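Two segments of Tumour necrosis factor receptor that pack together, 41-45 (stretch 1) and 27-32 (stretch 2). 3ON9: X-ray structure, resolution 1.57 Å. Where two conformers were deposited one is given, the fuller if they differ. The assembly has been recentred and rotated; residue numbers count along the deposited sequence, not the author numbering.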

# COMPACT_ATOMS: atom_id res chain seq x y z
N THR A 41 7.94 -0.08 2.46
CA THR A 41 7.94 -0.98 3.62
C THR A 41 6.59 -0.95 4.32
O THR A 41 6.09 0.10 4.73
CB THR A 41 9.05 -0.59 4.63
OG1 THR A 41 10.32 -0.60 3.97
CG2 THR A 41 9.08 -1.54 5.83
N LEU A 42 5.99 -2.14 4.43
CA LEU A 42 4.68 -2.31 5.03
C LEU A 42 4.73 -3.17 6.30
O LEU A 42 5.23 -4.29 6.27
CB LEU A 42 3.75 -3.00 4.03
CG LEU A 42 2.45 -3.57 4.59
CD1 LEU A 42 1.46 -2.48 4.99
CD2 LEU A 42 1.84 -4.51 3.56
N THR A 43 4.19 -2.66 7.39
CA THR A 43 3.92 -3.51 8.55
C THR A 43 2.41 -3.61 8.82
O THR A 43 1.61 -2.82 8.31
CB THR A 43 4.67 -3.08 9.83
OG1 THR A 43 4.21 -1.80 10.26
CG2 THR A 43 6.18 -3.02 9.58
N HIS A 44 2.03 -4.60 9.61
CA HIS A 44 0.63 -4.97 9.74
C HIS A 44 0.39 -5.65 11.07
O HIS A 44 -0.31 -6.66 11.14
CB HIS A 44 0.27 -5.90 8.59
CG HIS A 44 1.22 -7.04 8.44
ND1 HIS A 44 2.29 -7.01 7.56
CD2 HIS A 44 1.29 -8.23 9.08
CE1 HIS A 44 2.97 -8.14 7.67
NE2 HIS A 44 2.38 -8.90 8.58
N GLU A 45 0.95 -5.08 12.13
CA GLU A 45 0.84 -5.67 13.47
C GLU A 45 -0.61 -5.77 13.92
O GLU A 45 -1.37 -4.80 13.82
CB GLU A 45 1.67 -4.89 14.50
CG GLU A 45 1.59 -5.49 15.90
CD GLU A 45 2.57 -4.87 16.88
OE1 GLU A 45 3.28 -3.92 16.49
OE2 GLU A 45 2.64 -5.32 18.04
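Stretch 2 27-32: IGSSST

A short antiparallel pairing can rest on a single hydrogen-bonded residue pair, and this segment of a tumour necrosis factor receptor illustrates the principle. Stretch 2 enters as a loop at I27 to S29 and then extends into a strand that runs beside stretch 1 in the opposite sense, the N-to-C directions meeting at 151° and the axes approaching to 4.6 Å.

The backbone bonds centre on L42 and S31. L42 N donates to S31 O and S31 N to L42 O, each at 2.8 Å; the first is nearly straight at 172°, the second more bent at 148°. The same two acceptors receive CA-H...O contacts, T41 CA to S31 O and S30 CA to L42 O, both 3.4 Å. T41 and T32 form the neighbouring non-hydrogen-bonded pair, their CA atoms 4.6 Å apart.

Side chains alternate between the faces. T41, T43, S30 and T32 share one, where T41 OG1 lies 3.4 Å from T32 CG2 and T41 CG2 lies 3.1 Å from S30 OG. L42 and S31 turn to the other, their CB atoms 4.4 Å apart.

Beyond the direct bonds, water 1 extends the connection: it donates to S29 O at 2.5 Å and accepts from H44 N at 3.0 Å. Within the loop, backbone angles at G28 of 161/-158 favour glycine, because a CB would jam against the preceding carbonyl.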

# COMPACT_ATOMS: atom_id res chain seq x y z
N ILE A 27 8.32 -10.57 1.52
CA ILE A 27 7.13 -10.51 2.35
C ILE A 27 7.40 -11.08 3.73
O ILE A 27 8.28 -11.93 3.90
CB ILE A 27 5.92 -11.19 1.66
CG1 ILE A 27 5.48 -10.34 0.45
CG2 ILE A 27 4.75 -11.34 2.62
CD1 ILE A 27 4.33 -10.91 -0.33
N GLY A 28 6.68 -10.59 4.73
CA GLY A 28 6.87 -11.04 6.10
C GLY A 28 6.27 -10.01 7.04
O GLY A 28 5.42 -9.21 6.64
N SER A 29 6.74 -10.01 8.29
CA SER A 29 6.29 -9.06 9.30
C SER A 29 6.48 -7.62 8.83
O SER A 29 5.65 -6.75 9.11
CB SER A 29 7.09 -9.30 10.58
OG SER A 29 6.69 -10.53 11.18
N SER A 30 7.59 -7.38 8.16
CA SER A 30 7.85 -6.09 7.52
C SER A 30 8.08 -6.38 6.04
O SER A 30 9.18 -6.78 5.64
CB SER A 30 9.06 -5.41 8.16
OG SER A 30 9.32 -4.14 7.57
N SER A 31 7.04 -6.22 5.24
CA SER A 31 7.10 -6.58 3.83
C SER A 31 7.68 -5.44 3.01
O SER A 31 7.35 -4.27 3.22
CB SER A 31 5.70 -6.93 3.32
OG SER A 31 5.16 -8.06 3.99
N THR A 32 8.56 -5.78 2.07
CA THR A 32 9.17 -4.75 1.23
C THR A 32 9.05 -5.01 -0.26
O THR A 32 9.13 -6.15 -0.72
CB THR A 32 10.65 -4.51 1.59
OG1 THR A 32 11.36 -5.76 1.58
CG2 THR A 32 10.79 -3.85 2.97
O HOH W 1 3.79 -6.64 10.84